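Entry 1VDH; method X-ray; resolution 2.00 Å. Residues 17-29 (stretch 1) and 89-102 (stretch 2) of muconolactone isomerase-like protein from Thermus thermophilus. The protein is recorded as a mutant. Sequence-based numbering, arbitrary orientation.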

ATOM      1  N   VAL A  17      12.171 -21.186 -10.844  1.00  8.44           N
ATOM      2  CA  VAL A  17      12.870 -20.503  -9.770  1.00  6.99           C
ATOM      3  C   VAL A  17      11.960 -19.993  -8.662  1.00  7.90           C
ATOM      4  O   VAL A  17      10.896 -19.433  -8.925  1.00  9.31           O
ATOM      5  CB  VAL A  17      13.631 -19.271 -10.328  1.00  6.81           C
ATOM      6  CG1 VAL A  17      14.564 -18.703  -9.279  1.00  3.95           C
ATOM      7  CG2 VAL A  17      14.390 -19.634 -11.602  1.00  7.42           C
ATOM      8  N   LEU A  18      12.403 -20.163  -7.423  1.00  6.98           N
ATOM      9  CA  LEU A  18      11.652 -19.661  -6.285  1.00  7.98           C
ATOM     10  C   LEU A  18      12.545 -18.831  -5.370  1.00  8.54           C
ATOM     11  O   LEU A  18      13.592 -19.300  -4.911  1.00  8.53           O
ATOM     12  CB  LEU A  18      11.015 -20.793  -5.471  1.00  8.19           C
ATOM     13  CG  LEU A  18      10.328 -20.328  -4.175  1.00 12.03           C
ATOM     14  CD1 LEU A  18       9.120 -19.450  -4.499  1.00 10.22           C
ATOM     15  CD2 LEU A  18       9.900 -21.525  -3.336  1.00  9.46           C
ATOM     16  N   HIS A  19      12.164 -17.574  -5.175  1.00  7.35           N
ATOM     17  CA  HIS A  19      12.874 -16.695  -4.256  1.00  7.06           C
ATOM     18  C   HIS A  19      12.005 -16.719  -3.012  1.00  6.60           C
ATOM     19  O   HIS A  19      10.824 -16.382  -3.068  1.00  7.27           O
ATOM     20  CB  HIS A  19      12.957 -15.264  -4.787  1.00  4.77           C
ATOM     21  CG  HIS A  19      14.032 -15.063  -5.801  1.00  5.32           C
ATOM     22  ND1 HIS A  19      13.888 -15.435  -7.120  1.00  4.91           N
ATOM     23  CD2 HIS A  19      15.267 -14.521  -5.693  1.00  4.31           C
ATOM     24  CE1 HIS A  19      14.988 -15.128  -7.781  1.00  5.30           C
ATOM     25  NE2 HIS A  19      15.840 -14.573  -6.939  1.00  2.78           N
ATOM     26  N   ASP A  20      12.583 -17.143  -1.898  1.00  7.30           N
ATOM     27  CA  ASP A  20      11.846 -17.227  -0.648  1.00  7.38           C
ATOM     28  C   ASP A  20      12.543 -16.343   0.376  1.00  7.95           C
ATOM     29  O   ASP A  20      13.562 -16.734   0.952  1.00  7.14           O
ATOM     30  CB  ASP A  20      11.806 -18.694  -0.181  1.00  8.92           C
ATOM     31  CG  ASP A  20      10.920 -18.920   1.042  1.00  9.26           C
ATOM     32  OD1 ASP A  20      10.553 -17.956   1.751  1.00  7.00           O
ATOM     33  OD2 ASP A  20      10.598 -20.095   1.305  1.00 10.89           O
ATOM     34  N   PHE A  21      12.007 -15.138   0.563  1.00  6.43           N
ATOM     35  CA  PHE A  21      12.546 -14.174   1.520  1.00  6.29           C
ATOM     36  C   PHE A  21      11.822 -14.277   2.854  1.00  5.98           C
ATOM     37  O   PHE A  21      10.590 -14.232   2.907  1.00  7.41           O
ATOM     38  CB  PHE A  21      12.385 -12.740   0.998  1.00  5.59           C
ATOM     39  CG  PHE A  21      13.232 -12.424  -0.197  1.00  4.61           C
ATOM     40  CD1 PHE A  21      14.549 -12.008  -0.039  1.00  5.90           C
ATOM     41  CD2 PHE A  21      12.698 -12.499  -1.481  1.00  6.68           C
ATOM     42  CE1 PHE A  21      15.324 -11.665  -1.135  1.00  6.31           C
ATOM     43  CE2 PHE A  21      13.465 -12.160  -2.590  1.00  8.20           C
ATOM     44  CZ  PHE A  21      14.781 -11.740  -2.419  1.00  7.18           C
ATOM     45  N   ARG A  22      12.591 -14.349   3.936  1.00  5.77           N
ATOM     46  CA  ARG A  22      12.013 -14.443   5.267  1.00  6.64           C
ATOM     47  C   ARG A  22      12.723 -13.524   6.249  1.00  7.21           C
ATOM     48  O   ARG A  22      13.881 -13.138   6.037  1.00  6.15           O
ATOM     49  CB  ARG A  22      12.083 -15.886   5.779  1.00  8.55           C
ATOM     50  CG  ARG A  22      11.564 -16.900   4.779  1.00  9.11           C
ATOM     51  CD  ARG A  22      10.592 -17.873   5.399  1.00  8.24           C
ATOM     52  NE  ARG A  22      10.171 -18.856   4.407  1.00  9.24           N
ATOM     53  CZ  ARG A  22       9.356 -19.875   4.650  1.00  7.49           C
ATOM     54  NH1 ARG A  22       8.854 -20.055   5.865  1.00  8.69           N
ATOM     55  NH2 ARG A  22       9.065 -20.723   3.676  1.00  6.81           N
ATOM     56  N   LEU A  23      11.997 -13.141   7.296  1.00  5.23           N
ATOM     57  CA  LEU A  23      12.530 -12.286   8.350  1.00  6.68           C
ATOM     58  C   LEU A  23      12.756 -13.152   9.580  1.00  7.33           C
ATOM     59  O   LEU A  23      11.940 -14.022   9.897  1.00  8.07           O
ATOM     60  CB  LEU A  23      11.545 -11.166   8.689  1.00  5.48           C
ATOM     61  CG  LEU A  23      11.463  -9.995   7.709  1.00  6.43           C
ATOM     62  CD1 LEU A  23      10.235  -9.167   8.036  1.00  7.65           C
ATOM     63  CD2 LEU A  23      12.740  -9.140   7.793  1.00  2.68           C
ATOM     64  N   LEU A  24      13.864 -12.917  10.269  1.00  7.86           N
ATOM     65  CA  LEU A  24      14.183 -13.681  11.465  1.00  7.52           C
ATOM     66  C   LEU A  24      13.663 -12.992  12.722  1.00  8.72           C
ATOM     67  O   LEU A  24      13.808 -11.781  12.890  1.00  9.80           O
ATOM     68  CB  LEU A  24      15.698 -13.882  11.572  1.00  8.10           C
ATOM     69  CG  LEU A  24      16.221 -14.558  12.847  1.00  7.67           C
ATOM     70  CD1 LEU A  24      15.792 -16.020  12.881  1.00  7.42           C
ATOM     71  CD2 LEU A  24      17.738 -14.441  12.906  1.00  7.03           C
ATOM     72  N   ASP A  25      12.992 -13.755  13.576  1.00 10.36           N
ATOM     73  CA  ASP A  25      12.509 -13.204  14.831  1.00 10.80           C
ATOM     74  C   ASP A  25      13.720 -13.329  15.762  1.00 10.53           C
ATOM     75  O   ASP A  25      13.879 -14.335  16.460  1.00  9.04           O
ATOM     76  CB  ASP A  25      11.323 -14.017  15.365  1.00 15.04           C
ATOM     77  CG  ASP A  25      10.681 -13.385  16.602  1.00 18.13           C
ATOM     78  OD1 ASP A  25      11.338 -12.579  17.295  1.00 19.44           O
ATOM     79  OD2 ASP A  25       9.510 -13.706  16.885  1.00 22.84           O
ATOM     80  N   PHE A  26      14.589 -12.320  15.722  1.00  9.60           N
ATOM     81  CA  PHE A  26      15.807 -12.289  16.534  1.00 10.63           C
ATOM     82  C   PHE A  26      15.567 -12.531  18.019  1.00 10.88           C
ATOM     83  O   PHE A  26      16.219 -13.383  18.620  1.00 11.52           O
ATOM     84  CB  PHE A  26      16.550 -10.958  16.352  1.00 10.70           C
ATOM     85  CG  PHE A  26      17.355 -10.875  15.088  1.00 11.39           C
ATOM     86  CD1 PHE A  26      16.744 -10.587  13.872  1.00 11.91           C
ATOM     87  CD2 PHE A  26      18.731 -11.082  15.113  1.00 11.07           C
ATOM     88  CE1 PHE A  26      17.491 -10.509  12.695  1.00 12.36           C
ATOM     89  CE2 PHE A  26      19.490 -11.009  13.945  1.00 12.88           C
ATOM     90  CZ  PHE A  26      18.869 -10.722  12.731  1.00 12.56           C
ATOM     91  N   ALA A  27      14.638 -11.776  18.601  1.00 11.90           N
ATOM     92  CA  ALA A  27      14.310 -11.893  20.016  1.00 13.59           C
ATOM     93  C   ALA A  27      13.960 -13.320  20.425  1.00 15.47           C
ATOM     94  O   ALA A  27      14.490 -13.832  21.413  1.00 15.19           O
ATOM     95  CB  ALA A  27      13.166 -10.949  20.369  1.00 15.09           C
ATOM     96  N   ARG A  28      13.074 -13.962  19.666  1.00 14.57           N
ATOM     97  CA  ARG A  28      12.663 -15.330  19.968  1.00 17.06           C
ATOM     98  C   ARG A  28      13.763 -16.357  19.740  1.00 16.06           C
ATOM     99  O   ARG A  28      13.941 -17.263  20.550  1.00 15.67           O
ATOM    100  CB  ARG A  28      11.428 -15.724  19.160  1.00 19.90           C
ATOM    101  CG  ARG A  28      10.106 -15.323  19.796  1.00 25.91           C
ATOM    102  CD  ARG A  28       9.237 -16.551  20.046  1.00 32.24           C
ATOM    103  NE  ARG A  28       8.946 -17.287  18.813  1.00 35.74           N
ATOM    104  CZ  ARG A  28       8.803 -18.608  18.739  1.00 37.94           C
ATOM    105  NH1 ARG A  28       8.536 -19.177  17.572  1.00 39.83           N
ATOM    106  NH2 ARG A  28       8.935 -19.364  19.822  1.00 38.66           N
ATOM    107  N   TRP A  29      14.495 -16.216  18.640  1.00 13.79           N
ATOM    108  CA  TRP A  29      15.566 -17.151  18.325  1.00 14.25           C
ATOM    109  C   TRP A  29      16.712 -17.118  19.333  1.00 15.96           C
ATOM    110  O   TRP A  29      17.104 -18.155  19.867  1.00 17.15           O
ATOM    111  CB  TRP A  29      16.115 -16.894  16.921  1.00 11.31           C
ATOM    112  CG  TRP A  29      17.314 -17.738  16.605  1.00 10.33           C
ATOM    113  CD1 TRP A  29      18.613 -17.322  16.528  1.00 10.55           C
ATOM    114  CD2 TRP A  29      17.325 -19.145  16.337  1.00  9.70           C
ATOM    115  NE1 TRP A  29      19.435 -18.385  16.229  1.00 10.70           N
ATOM    116  CE2 TRP A  29      18.670 -19.515  16.104  1.00  9.59           C
ATOM    117  CE3 TRP A  29      16.329 -20.130  16.269  1.00  9.38           C
ATOM    118  CZ2 TRP A  29      19.045 -20.829  15.805  1.00  9.60           C
ATOM    119  CZ3 TRP A  29      16.704 -21.440  15.970  1.00 10.84           C
ATOM    120  CH2 TRP A  29      18.050 -21.774  15.742  1.00  9.89           C
ATOM    121  N   ALA A  89      10.219 -27.976  -1.610  1.00 15.72           N
ATOM    122  CA  ALA A  89      11.298 -27.313  -0.876  1.00 16.23           C
ATOM    123  C   ALA A  89      10.737 -26.216   0.026  1.00 16.51           C
ATOM    124  O   ALA A  89      11.165 -26.044   1.172  1.00 15.85           O
ATOM    125  CB  ALA A  89      12.321 -26.727  -1.856  1.00 15.20           C
ATOM    126  N   GLU A  90       9.753 -25.501  -0.508  1.00 14.95           N
ATOM    127  CA  GLU A  90       9.082 -24.416   0.181  1.00 15.02           C
ATOM    128  C   GLU A  90       8.287 -24.914   1.392  1.00 14.19           C
ATOM    129  O   GLU A  90       8.342 -24.320   2.471  1.00 12.18           O
ATOM    130  CB  GLU A  90       8.163 -23.714  -0.817  1.00 15.26           C
ATOM    131  CG  GLU A  90       7.303 -22.624  -0.253  1.00 16.33           C
ATOM    132  CD  GLU A  90       6.451 -21.983  -1.322  1.00 14.05           C
ATOM    133  OE1 GLU A  90       6.660 -20.789  -1.595  1.00 14.04           O
ATOM    134  OE2 GLU A  90       5.588 -22.678  -1.902  1.00 14.90           O
ATOM    135  N   ALA A  91       7.548 -26.004   1.205  1.00 13.46           N
ATOM    136  CA  ALA A  91       6.749 -26.581   2.282  1.00 13.20           C
ATOM    137  C   ALA A  91       7.660 -27.172   3.360  1.00 12.52           C
ATOM    138  O   ALA A  91       7.411 -26.998   4.549  1.00 11.99           O
ATOM    139  CB  ALA A  91       5.810 -27.648   1.733  1.00 11.77           C
ATOM    140  N   ARG A  92       8.721 -27.851   2.934  1.00 13.28           N
ATOM    141  CA  ARG A  92       9.677 -28.456   3.861  1.00 14.49           C
ATOM    142  C   ARG A  92      10.323 -27.409   4.766  1.00 13.43           C
ATOM    143  O   ARG A  92      10.484 -27.631   5.966  1.00 10.15           O
ATOM    144  CB  ARG A  92      10.757 -29.222   3.096  1.00 16.90           C
ATOM    145  CG  ARG A  92      10.307 -30.570   2.545  1.00 20.87           C
ATOM    146  CD  ARG A  92      10.005 -31.559   3.665  1.00 25.42           C
ATOM    147  NE  ARG A  92      11.173 -31.826   4.507  1.00 28.98           N
ATOM    148  CZ  ARG A  92      12.191 -32.611   4.159  1.00 30.52           C
ATOM    149  NH1 ARG A  92      12.198 -33.216   2.978  1.00 33.73           N
ATOM    150  NH2 ARG A  92      13.203 -32.797   4.995  1.00 31.29           N
ATOM    151  N   LEU A  93      10.691 -26.266   4.190  1.00 12.89           N
ATOM    152  CA  LEU A  93      11.300 -25.196   4.975  1.00 12.27           C
ATOM    153  C   LEU A  93      10.282 -24.638   5.965  1.00 11.63           C
ATOM    154  O   LEU A  93      10.581 -24.462   7.146  1.00 10.96           O
ATOM    155  CB  LEU A  93      11.811 -24.074   4.061  1.00 11.09           C
ATOM    156  CG  LEU A  93      12.453 -22.856   4.738  1.00 11.21           C
ATOM    157  CD1 LEU A  93      13.626 -23.277   5.626  1.00 10.94           C
ATOM    158  CD2 LEU A  93      12.902 -21.868   3.678  1.00  8.54           C
ATOM    159  N   SER A  94       9.066 -24.399   5.483  1.00 11.51           N
ATOM    160  CA  SER A  94       8.011 -23.852   6.325  1.00 12.61           C
ATOM    161  C   SER A  94       7.608 -24.736   7.502  1.00 11.57           C
ATOM    162  O   SER A  94       7.200 -24.223   8.544  1.00  9.82           O
ATOM    163  CB  SER A  94       6.788 -23.484   5.484  1.00 13.01           C
ATOM    164  OG  SER A  94       7.012 -22.265   4.787  1.00 14.33           O
ATOM    165  N   ARG A  95       7.724 -26.052   7.350  1.00 12.14           N
ATOM    166  CA  ARG A  95       7.365 -26.942   8.454  1.00 14.22           C
ATOM    167  C   ARG A  95       8.523 -27.240   9.405  1.00 12.97           C
ATOM    168  O   ARG A  95       8.329 -27.864  10.450  1.00 10.37           O
ATOM    169  CB  ARG A  95       6.725 -28.242   7.951  1.00 19.56           C
ATOM    170  CG  ARG A  95       7.605 -29.122   7.105  1.00 26.66           C
ATOM    171  CD  ARG A  95       6.952 -30.486   6.878  1.00 32.24           C
ATOM    172  NE  ARG A  95       5.642 -30.386   6.235  1.00 36.72           N
ATOM    173  CZ  ARG A  95       5.397 -30.696   4.962  1.00 39.02           C
ATOM    174  NH1 ARG A  95       6.373 -31.131   4.173  1.00 37.74           N
ATOM    175  NH2 ARG A  95       4.167 -30.573   4.478  1.00 40.05           N
ATOM    176  N   SER A  96       9.720 -26.766   9.065  1.00 10.92           N
ATOM    177  CA  SER A  96      10.891 -26.992   9.913  1.00 10.51           C
ATOM    178  C   SER A  96      10.772 -26.211  11.221  1.00 10.79           C
ATOM    179  O   SER A  96      10.085 -25.187  11.283  1.00 10.86           O
ATOM    180  CB  SER A  96      12.175 -26.576   9.182  1.00 10.25           C
ATOM    181  OG  SER A  96      12.279 -25.162   9.087  1.00 11.02           O
ATOM    182  N   ALA A  97      11.443 -26.693  12.266  1.00 10.76           N
ATOM    183  CA  ALA A  97      11.428 -26.025  13.563  1.00 10.48           C
ATOM    184  C   ALA A  97      12.045 -24.631  13.445  1.00 11.14           C
ATOM    185  O   ALA A  97      11.608 -23.688  14.110  1.00 11.07           O
ATOM    186  CB  ALA A  97      12.191 -26.853  14.593  1.00 11.45           C
ATOM    187  N   PHE A  98      13.038 -24.495  12.570  1.00 10.57           N
ATOM    188  CA  PHE A  98      13.697 -23.207  12.366  1.00 10.70           C
ATOM    189  C   PHE A  98      12.709 -22.152  11.859  1.00 11.30           C
ATOM    190  O   PHE A  98      12.771 -20.993  12.269  1.00  9.82           O
ATOM    191  CB  PHE A  98      14.875 -23.342  11.392  1.00 10.14           C
ATOM    192  CG  PHE A  98      15.614 -22.049  11.158  1.00 12.94           C
ATOM    193  CD1 PHE A  98      16.218 -21.376  12.218  1.00 11.82           C
ATOM    194  CD2 PHE A  98      15.678 -21.488   9.886  1.00 10.64           C
ATOM    195  CE1 PHE A  98      16.872 -20.160  12.016  1.00 13.23           C
ATOM    196  CE2 PHE A  98      16.332 -20.271   9.674  1.00 12.98           C
ATOM    197  CZ  PHE A  98      16.928 -19.606  10.742  1.00 11.07           C
ATOM    198  N   ALA A  99      11.787 -22.570  10.991  1.00 10.92           N
ATOM    199  CA  ALA A  99      10.781 -21.671  10.429  1.00 10.46           C
ATOM    200  C   ALA A  99       9.820 -21.105  11.477  1.00 11.97           C
ATOM    201  O   ALA A  99       9.078 -20.162  11.196  1.00 10.85           O
ATOM    202  CB  ALA A  99      10.005 -22.371   9.330  1.00 11.93           C
ATOM    203  N   ARG A 100       9.800 -21.697  12.670  1.00 13.53           N
ATOM    204  CA  ARG A 100       8.936 -21.194  13.737  1.00 13.34           C
ATOM    205  C   ARG A 100       9.453 -19.819  14.160  1.00 12.19           C
ATOM    206  O   ARG A 100       8.728 -19.030  14.763  1.00 11.26           O
ATOM    207  CB  ARG A 100       8.939 -22.134  14.949  1.00 17.32           C
ATOM    208  CG  ARG A 100       8.469 -23.555  14.664  1.00 22.96           C
ATOM    209  CD  ARG A 100       8.390 -24.380  15.950  1.00 27.83           C
ATOM    210  NE  ARG A 100       8.349 -25.822  15.700  1.00 33.40           N
ATOM    211  CZ  ARG A 100       7.385 -26.457  15.034  1.00 36.48           C
ATOM    212  NH1 ARG A 100       7.450 -27.773  14.866  1.00 39.34           N
ATOM    213  NH2 ARG A 100       6.354 -25.789  14.537  1.00 37.39           N
ATOM    214  N   TYR A 101      10.716 -19.546  13.836  1.00 10.39           N
ATOM    215  CA  TYR A 101      11.355 -18.276  14.165  1.00 10.44           C
ATOM    216  C   TYR A 101      11.471 -17.374  12.932  1.00 10.31           C
ATOM    217  O   TYR A 101      12.188 -16.372  12.951  1.00 10.27           O
ATOM    218  CB  TYR A 101      12.747 -18.533  14.753  1.00 12.97           C
ATOM    219  CG  TYR A 101      12.728 -19.470  15.939  1.00 13.27           C
ATOM    220  CD1 TYR A 101      12.594 -18.978  17.236  1.00 14.49           C
ATOM    221  CD2 TYR A 101      12.822 -20.850  15.761  1.00 13.64           C
ATOM    222  CE1 TYR A 101      12.551 -19.839  18.331  1.00 16.79           C
ATOM    223  CE2 TYR A 101      12.777 -21.720  16.850  1.00 16.06           C
ATOM    224  CZ  TYR A 101      12.642 -21.206  18.131  1.00 16.73           C
ATOM    225  OH  TYR A 101      12.597 -22.057  19.213  1.00 19.53           O
ATOM    226  N   LEU A 102      10.764 -17.738  11.867  1.00  8.63           N
ATOM    227  CA  LEU A 102      10.788 -16.961  10.630  1.00  9.52           C
ATOM    228  C   LEU A 102       9.412 -16.480  10.199  1.00  8.98           C
ATOM    229  O   LEU A 102       8.392 -17.113  10.489  1.00  9.05           O
ATOM    230  CB  LEU A 102      11.381 -17.787   9.483  1.00  9.27           C
ATOM    231  CG  LEU A 102      12.813 -18.300   9.617  1.00  8.09           C
ATOM    232  CD1 LEU A 102      13.150 -19.146   8.396  1.00  8.89           C
ATOM    233  CD2 LEU A 102      13.779 -17.130   9.763  1.00  7.66           C
TER
HETATM  234  O   HOH W   1       8.028 -18.908   8.474  1.00 16.60           O
HETATM  235  O   HOH W   2       6.631 -21.369   8.001  1.00 24.57           O

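Strand 17-24 and helix 89-95 run nearly parallel, their axes inclined by 18° and 10.8 Å apart at closest approach. This spacing leaves room for one layer of side chains, and Leu18, Asp20 and Arg22, on alternate positions of the strand, all point toward the helix. Beyond the helix the chain passes through a 3-10 segment and comes back to the end of the strand, where Leu24 and Leu102 form an antiparallel, non-hydrogen-bonded bridge with CA atoms 4.8 Å apart. The two stretches together bury 790 Å².

Arg22 is the polar centre of the first half. Buried between strand and helix, its guanidinium spends every nitrogen. Within the strand, Arg22 NE donates to Asp20 OD1 at 2.8 Å and Arg22 NH2 donates to Asp20 OD2 at 2.9 Å, a two-pronged salt bridge that neutralizes both charges and holds the guanidinium in place. Across the interface, Ser94 OG accepts from both terminal nitrogens, from Arg22 NH2 at 2.8 Å and from Arg22 NH1 at 3.1 Å. Arg22 NH1 also donates to water 1 at 3.0 Å, and water 1 donates in turn to Leu102 O at 2.7 Å, so that a single solvent molecule links the arginine to the returning chain. A second water donates to Ser94 O at 3.0 Å and accepts a weak bond from Arg22 NH1 at 3.4 Å. The polar contacts with Ser94 lie near the guanidinium plane, whereas Leu93 CD2 covers one face, 4.0 Å from Arg22 NH2; the same methyl lies 3.8 Å from Asp20 OD2, giving the ion pair an apolar cover.

At the bridge, Leu23 O receives a CA-H...O contact from Leu102 CA at 3.2 Å. The conventional backbone bond comes just past the bridge residue Leu24: Asp25 N donates to Tyr101 O at 2.8 Å, with a nearly straight angle of 170°. The side chain of Asp25 is also engaged, because Asp25 OD1 accepts from Arg28 N at 3.2 Å and caps the helix that begins at Phe26. Leu24 CD1 fills the adjoining space, 3.9 Å from Leu102 CD2 and 4.3 Å from Phe98 CZ.

The new helix then brings Arg28 and Trp29 against Tyr101 from opposite faces of its ring. The Arg28 guanidinium lies flat on one face, with planes at 17° and centres 4.6 Å apart, an arrangement that sets the cation against the aromatic π cloud while leaving the N-H groups free to bond in the guanidinium plane. Arg28 NH1 uses that freedom to donate to Arg100 O at 2.8 Å. On the other face Trp29 presents its edge, Trp29 CE3 reaching to 3.6 Å from Tyr101 CD2, and its own face receives the edge of Phe98, with Phe98 CD1 3.8 Å from Trp29 CZ3. Trp29 NE1 is satisfied elsewhere in the structure.

The turn leading to these aromatics is itself braced by Ser96 OG, which donates to Leu93 O at 2.7 Å and accepts from Ala99 N at 3.3 Å.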